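Local coordinates for protein (R)-specific secondary-alkylsulfatase (Pseudomonas sp., PDB 4AXH) that hydrolyses (R)-secondary-alkyl sulfates with strict inversion of configuration, giving homochiral (S)-alcohols and sulfate, as a zinc-dependent homodimer of the metallo-beta-lactamase superfamily, at residues A[39-44]-A[505-510]; A[551-556]-A[583-588]. One frame throughout, in Å; residues are numbered along the deposited sequence.

Interaction 1 (A[39-44]-A[505-510]); sequences AITAAK and MEQLGY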
ATOM      1  N   ALA A  39     -12.603  34.480  16.705  1.00 50.60           N
ATOM      2  CA  ALA A  39     -13.413  34.292  17.905  1.00 49.71           C
ATOM      3  C   ALA A  39     -13.698  32.800  18.137  1.00 50.18           C
ATOM      4  O   ALA A  39     -13.613  32.315  19.274  1.00 50.04           O
ATOM      5  CB  ALA A  39     -14.716  35.055  17.755  1.00 50.57           C
ATOM      6  N   ILE A  40     -13.980  32.089  17.034  1.00 43.29           N
ATOM      7  CA  ILE A  40     -14.350  30.684  16.968  1.00 43.43           C
ATOM      8  C   ILE A  40     -13.177  29.769  17.335  1.00 49.95           C
ATOM      9  O   ILE A  40     -13.350  28.880  18.174  1.00 51.27           O
ATOM     10  CB  ILE A  40     -14.984  30.348  15.598  1.00 46.09           C
ATOM     11  CG1 ILE A  40     -16.105  31.360  15.230  1.00 46.31           C
ATOM     12  CG2 ILE A  40     -15.514  28.920  15.568  1.00 46.69           C
ATOM     13  CD1 ILE A  40     -15.604  32.739  14.427  1.00 49.90           C
ATOM     14  N   THR A  41     -11.995  29.996  16.711  1.00 44.65           N
ATOM     15  CA  THR A  41     -10.744  29.275  16.918  1.00 42.55           C
ATOM     16  C   THR A  41     -10.366  29.378  18.380  1.00 46.77           C
ATOM     17  O   THR A  41     -10.135  28.346  19.004  1.00 48.50           O
ATOM     18  CB  THR A  41      -9.653  29.796  15.948  1.00 39.24           C
ATOM     19  OG1 THR A  41      -9.907  29.298  14.634  1.00 32.82           O
ATOM     20  CG2 THR A  41      -8.233  29.420  16.360  1.00 32.51           C
ATOM     21  N   ALA A  42     -10.335  30.599  18.935  1.00 41.55           N
ATOM     22  CA  ALA A  42      -9.982  30.822  20.331  1.00 42.23           C
ATOM     23  C   ALA A  42     -10.923  30.070  21.311  1.00 49.07           C
ATOM     24  O   ALA A  42     -10.448  29.498  22.294  1.00 50.20           O
ATOM     25  CB  ALA A  42      -9.946  32.317  20.639  1.00 42.65           C
ATOM     26  N   ALA A  43     -12.239  30.047  21.018  1.00 44.89           N
ATOM     27  CA  ALA A  43     -13.260  29.342  21.797  1.00 43.14           C
ATOM     28  C   ALA A  43     -13.036  27.824  21.710  1.00 44.86           C
ATOM     29  O   ALA A  43     -13.050  27.155  22.738  1.00 45.73           O
ATOM     30  CB  ALA A  43     -14.640  29.691  21.275  1.00 43.54           C
ATOM     31  N   LYS A  44     -12.821  27.295  20.488  1.00 39.33           N
ATOM     32  CA  LYS A  44     -12.556  25.881  20.207  1.00 38.67           C
ATOM     33  C   LYS A  44     -11.320  25.360  20.978  1.00 43.06           C
ATOM     34  O   LYS A  44     -11.358  24.246  21.499  1.00 41.11           O
ATOM     35  CB  LYS A  44     -12.380  25.657  18.702  1.00 39.12           C
ATOM     36  CG  LYS A  44     -12.816  24.265  18.253  1.00 46.16           C
ATOM     37  CD  LYS A  44     -12.070  23.785  16.984  1.00 49.66           C
ATOM     38  CE  LYS A  44     -12.473  22.383  16.558  1.00 46.59           C
ATOM     39  NZ  LYS A  44     -13.667  22.394  15.662  1.00 58.55           N
ATOM     40  N   MET A 505      -6.661  28.030   6.104  1.00 36.27           N
ATOM     41  CA  MET A 505      -5.650  26.979   6.386  1.00 34.44           C
ATOM     42  C   MET A 505      -4.952  27.278   7.693  1.00 39.03           C
ATOM     43  O   MET A 505      -4.780  26.385   8.510  1.00 39.06           O
ATOM     44  CB  MET A 505      -4.565  26.946   5.307  1.00 35.98           C
ATOM     45  CG  MET A 505      -4.872  26.034   4.165  1.00 38.34           C
ATOM     46  SD  MET A 505      -3.362  25.235   3.592  1.00 41.02           S
ATOM     47  CE  MET A 505      -3.944  24.618   2.012  1.00 37.60           C
ATOM     48  N   GLU A 506      -4.535  28.546   7.875  1.00 35.78           N
ATOM     49  CA  GLU A 506      -3.861  29.082   9.049  1.00 35.79           C
ATOM     50  C   GLU A 506      -4.680  28.842  10.313  1.00 43.02           C
ATOM     51  O   GLU A 506      -4.104  28.454  11.336  1.00 46.62           O
ATOM     52  CB  GLU A 506      -3.630  30.578   8.826  1.00 37.41           C
ATOM     53  CG  GLU A 506      -2.901  31.304   9.938  1.00 50.39           C
ATOM     54  CD  GLU A 506      -2.512  32.700   9.516  1.00 59.36           C
ATOM     55  OE1 GLU A 506      -3.392  33.594   9.505  1.00 43.08           O
ATOM     56  OE2 GLU A 506      -1.347  32.865   9.088  1.00 43.82           O
ATOM     57  N   GLN A 507      -6.019  29.067  10.244  1.00 38.14           N
ATOM     58  CA  GLN A 507      -6.978  28.860  11.336  1.00 36.69           C
ATOM     59  C   GLN A 507      -7.070  27.376  11.646  1.00 37.88           C
ATOM     60  O   GLN A 507      -7.115  27.026  12.821  1.00 37.90           O
ATOM     61  CB  GLN A 507      -8.372  29.441  11.003  1.00 38.23           C
ATOM     62  CG  GLN A 507      -8.471  30.988  10.956  1.00 24.07           C
ATOM     63  CD  GLN A 507      -8.048  31.706  12.216  1.00 50.05           C
ATOM     64  OE1 GLN A 507      -8.579  31.474  13.308  1.00 38.14           O
ATOM     65  NE2 GLN A 507      -7.119  32.658  12.072  1.00 58.79           N
ATOM     66  N   LEU A 508      -7.021  26.498  10.603  1.00 33.24           N
ATOM     67  CA  LEU A 508      -7.001  25.028  10.743  1.00 33.19           C
ATOM     68  C   LEU A 508      -5.711  24.577  11.460  1.00 43.96           C
ATOM     69  O   LEU A 508      -5.739  23.604  12.218  1.00 45.60           O
ATOM     70  CB  LEU A 508      -7.132  24.302   9.404  1.00 31.81           C
ATOM     71  CG  LEU A 508      -8.486  24.433   8.678  1.00 35.63           C
ATOM     72  CD1 LEU A 508      -8.393  23.889   7.249  1.00 35.54           C
ATOM     73  CD2 LEU A 508      -9.602  23.724   9.416  1.00 33.19           C
ATOM     74  N   GLY A 509      -4.616  25.307  11.219  1.00 41.07           N
ATOM     75  CA  GLY A 509      -3.314  25.089  11.832  1.00 40.26           C
ATOM     76  C   GLY A 509      -3.346  25.505  13.283  1.00 45.09           C
ATOM     77  O   GLY A 509      -2.792  24.808  14.134  1.00 42.45           O
ATOM     78  N   TYR A 510      -4.023  26.651  13.577  1.00 43.65           N
ATOM     79  CA  TYR A 510      -4.211  27.154  14.937  1.00 43.89           C
ATOM     80  C   TYR A 510      -5.080  26.178  15.745  1.00 43.78           C
ATOM     81  O   TYR A 510      -4.953  26.111  16.960  1.00 42.34           O
ATOM     82  CB  TYR A 510      -4.910  28.532  14.923  1.00 47.34           C
ATOM     83  CG  TYR A 510      -4.101  29.702  14.387  1.00 51.83           C
ATOM     84  CD1 TYR A 510      -2.706  29.683  14.404  1.00 53.87           C
ATOM     85  CD2 TYR A 510      -4.729  30.849  13.901  1.00 52.57           C
ATOM     86  CE1 TYR A 510      -1.958  30.760  13.926  1.00 54.81           C
ATOM     87  CE2 TYR A 510      -3.989  31.919  13.390  1.00 53.56           C
ATOM     88  CZ  TYR A 510      -2.602  31.870  13.403  1.00 59.78           C
ATOM     89  OH  TYR A 510      -1.851  32.916  12.920  1.00 58.11           O
TER

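Interaction 2 (A[551-556]-A[583-588]); sequences MFFDLL and IALTLR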
ATOM      1  N   MET A 551      21.083   0.171  -8.230  1.00 64.79           N
ATOM      2  CA  MET A 551      20.297   1.233  -7.604  1.00 63.90           C
ATOM      3  C   MET A 551      20.393   2.489  -8.441  1.00 71.56           C
ATOM      4  O   MET A 551      19.372   3.130  -8.706  1.00 71.72           O
ATOM      5  CB  MET A 551      20.793   1.508  -6.179  1.00 65.31           C
ATOM      6  CG  MET A 551      20.187   0.577  -5.167  1.00 67.28           C
ATOM      7  SD  MET A 551      21.138   0.451  -3.655  1.00 69.24           S
ATOM      8  CE  MET A 551      20.557  -1.180  -3.075  1.00 65.90           C
ATOM      9  N   PHE A 552      21.621   2.814  -8.892  1.00 69.66           N
ATOM     10  CA  PHE A 552      21.882   3.954  -9.761  1.00 69.85           C
ATOM     11  C   PHE A 552      21.160   3.796 -11.121  1.00 70.23           C
ATOM     12  O   PHE A 552      20.621   4.779 -11.639  1.00 70.06           O
ATOM     13  CB  PHE A 552      23.392   4.157  -9.935  1.00 72.59           C
ATOM     14  CG  PHE A 552      23.780   5.125 -11.029  1.00 75.94           C
ATOM     15  CD1 PHE A 552      23.649   6.501 -10.847  1.00 80.73           C
ATOM     16  CD2 PHE A 552      24.285   4.666 -12.238  1.00 79.17           C
ATOM     17  CE1 PHE A 552      23.996   7.395 -11.871  1.00 81.88           C
ATOM     18  CE2 PHE A 552      24.642   5.562 -13.254  1.00 82.29           C
ATOM     19  CZ  PHE A 552      24.495   6.918 -13.064  1.00 80.65           C
ATOM     20  N   PHE A 553      21.140   2.576 -11.693  1.00 63.48           N
ATOM     21  CA  PHE A 553      20.472   2.368 -12.978  1.00 62.03           C
ATOM     22  C   PHE A 553      18.945   2.457 -12.915  1.00 64.63           C
ATOM     23  O   PHE A 553      18.317   2.937 -13.869  1.00 62.83           O
ATOM     24  CB  PHE A 553      20.998   1.133 -13.729  1.00 63.46           C
ATOM     25  CG  PHE A 553      22.430   1.281 -14.208  1.00 64.59           C
ATOM     26  CD1 PHE A 553      22.812   2.364 -15.003  1.00 67.21           C
ATOM     27  CD2 PHE A 553      23.389   0.330 -13.888  1.00 66.34           C
ATOM     28  CE1 PHE A 553      24.135   2.511 -15.429  1.00 67.40           C
ATOM     29  CE2 PHE A 553      24.707   0.467 -14.328  1.00 68.93           C
ATOM     30  CZ  PHE A 553      25.071   1.564 -15.081  1.00 67.10           C
ATOM     31  N   ASP A 554      18.362   2.078 -11.750  1.00 61.39           N
ATOM     32  CA  ASP A 554      16.930   2.165 -11.464  1.00 60.33           C
ATOM     33  C   ASP A 554      16.509   3.654 -11.447  1.00 62.31           C
ATOM     34  O   ASP A 554      15.426   4.019 -11.925  1.00 60.59           O
ATOM     35  CB  ASP A 554      16.603   1.425 -10.142  1.00 62.47           C
ATOM     36  CG  ASP A 554      16.525  -0.103 -10.234  1.00 75.05           C
ATOM     37  OD1 ASP A 554      16.362  -0.633 -11.370  1.00 78.24           O
ATOM     38  OD2 ASP A 554      16.558  -0.768  -9.169  1.00 75.75           O
ATOM     39  N   LEU A 555      17.429   4.516 -10.979  1.00 59.96           N
ATOM     40  CA  LEU A 555      17.278   5.968 -10.957  1.00 60.72           C
ATOM     41  C   LEU A 555      17.268   6.481 -12.387  1.00 61.28           C
ATOM     42  O   LEU A 555      16.481   7.361 -12.706  1.00 59.51           O
ATOM     43  CB  LEU A 555      18.482   6.569 -10.241  1.00 61.86           C
ATOM     44  CG  LEU A 555      18.237   7.393  -9.003  1.00 67.86           C
ATOM     45  CD1 LEU A 555      18.178   6.509  -7.768  1.00 67.70           C
ATOM     46  CD2 LEU A 555      19.358   8.443  -8.877  1.00 72.17           C
ATOM     47  N   LEU A 556      18.160   5.932 -13.248  1.00 57.46           N
ATOM     48  CA  LEU A 556      18.252   6.307 -14.662  1.00 55.92           C
ATOM     49  C   LEU A 556      17.009   5.882 -15.436  1.00 57.15           C
ATOM     50  O   LEU A 556      16.551   6.649 -16.278  1.00 56.92           O
ATOM     51  CB  LEU A 556      19.536   5.771 -15.323  1.00 55.85           C
ATOM     52  CG  LEU A 556      20.896   6.241 -14.767  1.00 60.64           C
ATOM     53  CD1 LEU A 556      22.003   5.958 -15.759  1.00 61.04           C
ATOM     54  CD2 LEU A 556      20.909   7.730 -14.455  1.00 63.54           C
ATOM     55  N   ILE A 583      26.504  -5.775 -15.605  1.00 77.77           N
ATOM     56  CA  ILE A 583      25.104  -5.390 -15.697  1.00 77.23           C
ATOM     57  C   ILE A 583      24.730  -5.074 -17.145  1.00 80.77           C
ATOM     58  O   ILE A 583      25.431  -4.319 -17.809  1.00 80.81           O
ATOM     59  CB  ILE A 583      24.688  -4.329 -14.607  1.00 80.44           C
ATOM     60  CG1 ILE A 583      23.212  -3.861 -14.694  1.00 81.11           C
ATOM     61  CG2 ILE A 583      25.683  -3.186 -14.408  1.00 81.16           C
ATOM     62  CD1 ILE A 583      22.850  -2.850 -15.779  1.00 92.12           C
ATOM     63  N   ALA A 584      23.640  -5.675 -17.634  1.00 76.49           N
ATOM     64  CA  ALA A 584      23.186  -5.501 -19.007  1.00 75.65           C
ATOM     65  C   ALA A 584      21.922  -4.639 -19.143  1.00 75.94           C
ATOM     66  O   ALA A 584      20.808  -5.108 -18.886  1.00 74.42           O
ATOM     67  CB  ALA A 584      22.992  -6.865 -19.667  1.00 76.72           C
ATOM     68  N   LEU A 585      22.103  -3.378 -19.567  1.00 72.08           N
ATOM     69  CA  LEU A 585      20.983  -2.461 -19.809  1.00 72.34           C
ATOM     70  C   LEU A 585      20.398  -2.718 -21.162  1.00 76.88           C
ATOM     71  O   LEU A 585      21.084  -3.217 -22.055  1.00 76.85           O
ATOM     72  CB  LEU A 585      21.402  -0.982 -19.772  1.00 72.63           C
ATOM     73  CG  LEU A 585      21.863  -0.350 -18.468  1.00 77.62           C
ATOM     74  CD1 LEU A 585      22.100   1.145 -18.676  1.00 77.86           C
ATOM     75  CD2 LEU A 585      20.818  -0.505 -17.391  1.00 81.14           C
ATOM     76  N   THR A 586      19.124  -2.363 -21.319  1.00 74.23           N
ATOM     77  CA  THR A 586      18.356  -2.446 -22.564  1.00 74.04           C
ATOM     78  C   THR A 586      17.347  -1.305 -22.614  1.00 79.42           C
ATOM     79  O   THR A 586      16.615  -1.099 -21.648  1.00 79.43           O
ATOM     80  CB  THR A 586      17.794  -3.868 -22.883  1.00 78.89           C
ATOM     81  OG1 THR A 586      16.491  -3.761 -23.466  1.00 73.18           O
ATOM     82  CG2 THR A 586      17.779  -4.830 -21.675  1.00 78.98           C
ATOM     83  N   LEU A 587      17.368  -0.516 -23.705  1.00 76.90           N
ATOM     84  CA  LEU A 587      16.460   0.624 -23.939  1.00 76.46           C
ATOM     85  C   LEU A 587      15.579   0.267 -25.110  1.00 81.58           C
ATOM     86  O   LEU A 587      16.068   0.136 -26.227  1.00 82.24           O
ATOM     87  CB  LEU A 587      17.236   1.939 -24.203  1.00 75.92           C
ATOM     88  CG  LEU A 587      16.460   3.132 -24.805  1.00 79.84           C
ATOM     89  CD1 LEU A 587      15.287   3.550 -23.933  1.00 79.56           C
ATOM     90  CD2 LEU A 587      17.386   4.314 -25.043  1.00 81.65           C
ATOM     91  N   ARG A 588      14.293   0.068 -24.846  1.00 78.10           N
ATOM     92  CA  ARG A 588      13.328  -0.351 -25.860  1.00 77.28           C
ATOM     93  C   ARG A 588      12.037   0.377 -25.633  1.00 81.28           C
ATOM     94  O   ARG A 588      11.553   0.425 -24.508  1.00 81.33           O
ATOM     95  CB  ARG A 588      13.102  -1.871 -25.766  1.00 75.53           C
ATOM     96  CG  ARG A 588      12.728  -2.504 -27.078  1.00 82.43           C
ATOM     97  CD  ARG A 588      12.767  -4.017 -26.990  1.00 90.09           C
ATOM     98  NE  ARG A 588      11.458  -4.527 -26.608  1.00103.40           N
ATOM     99  CZ  ARG A 588      10.620  -5.146 -27.434  1.00119.54           C
ATOM    100  NH1 ARG A 588      10.967  -5.380 -28.695  1.00113.49           N
ATOM    101  NH2 ARG A 588       9.440  -5.556 -27.002  1.00100.95           N
TER

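Interaction 1 (A[39-44]-A[505-510])
Gln-507 OE1 accepts two hydrogen bonds, one from the hydroxyl of Thr-41, with OG1 2.9 Å from OE1, and one from the backbone N of Ser-38, while NE2 of the same amide bonds to Pro-36 O. The threonine donor meets the carbonyl at a C=O...donor angle of 138° and lies 18° off its plane. A bend at chi2 (-57°) carries the amide of Gln-507 across to the other helix. Both ends of the amide thus hold the residues leading into helix 39-48, a task for which a glutamine, donor and acceptor at once, is well suited. With the Thr-41 hydroxyl set beside its own backbone N, the methyl lies anti to the N and is left to pack, CG2 resting 3.7 Å from Tyr-510 CB. Thr-41 OG1 also bonds to Gln-511 NE2, and the tyrosine ring leads away from Thr-41 to place its OH in bonds with Gln-242 NE2 and Lys-35 O. The contact fastens helix 39-48 to helix 495-511 of the alkylsulfatase dimerisation region, while Tyr-477 of helix 477-490 touches both Thr-41 and Gln-507, and the Tyr-510 side chain touches Arg-518 and Met-522 of helix 515-529.

Interaction 2 (A[551-556]-A[583-588])
Helix 549-559 lies over strand 581-588 at side-chain distance, the closest pair of CA atoms, those of Phe-553 and Leu-585, being 8.4 Å apart. Alternation along the strand sends Ile-583 and Leu-585 toward the helix. From the helix, Phe-553 does the reaching. Its CG stands anti to the carbonyl carbon (chi1 -68°), and the ring projects to the strand, where Ile-583 meets its CD2/CE2 half and Leu-585 its CD1/CE1 half, both obliquely and from the same side of its plane. The CD1 of Ile-583 lies 3.7 Å from Phe-553 CD2, and its CG2 is 3.8 Å from Phe-553 CE2. Both branches of the isoleucine are therefore used, and CG1, anti to the backbone N, is what carries CD1 to the ring. Leu-585 brings CD1 to 3.9 Å from Phe-553 CD1 and CD2 to 4.0 Å from Phe-553 CG; its side chain crosses that of the phenylalanine at about a right angle. This is a helix packed on a beta-sheet, in the C-terminal domain whose family belongs to the SCP2 clan. Strand 581-588 lies between 591-596 and 570-576, antiparallel to both, and backbone hydrogen bonds join Ile-583 with Trp-574 and Leu-585 with Leu-572. The indole of Trp-574 also meets the Phe-553 ring, their planes at about 55°, and Gln-594 of strand 591-596 touches Phe-553, Ile-583 and Leu-585. A large flat ring suits the helix side of this buried layer because it spans two strand residues at once, while the branched aliphatic chains bring their methyls to the same side of the ring plane. On the helix itself, Phe-552 CD2 sits 3.8 Å above the face of the Phe-553 ring turned away from Ile-583 and Leu-585, offset toward the rim.

Interaction 1 and interaction 2 lie on opposite sides of the chain's centre, with their own centres 50 Å apart and their nearest atoms about 30 Å apart. Along the sequence they follow in series: 39-44 with 505-510 joins the N-terminal helix to the dimerisation region across 460 intervening residues, whereas 551-556 with 583-588 is a local pairing inside the C-terminal domain. The first rests mainly on a hydrogen bond with one apolar touch, the second on apolar side chains. Both lie away from the two zinc ions and the sulfate-binding residues. Outside the touching pairs, the same segments reach the second subunit: Met-505 packs on its Pro-439, and Arg-588 forms salt bridges with its Asp-371 and Asp-374.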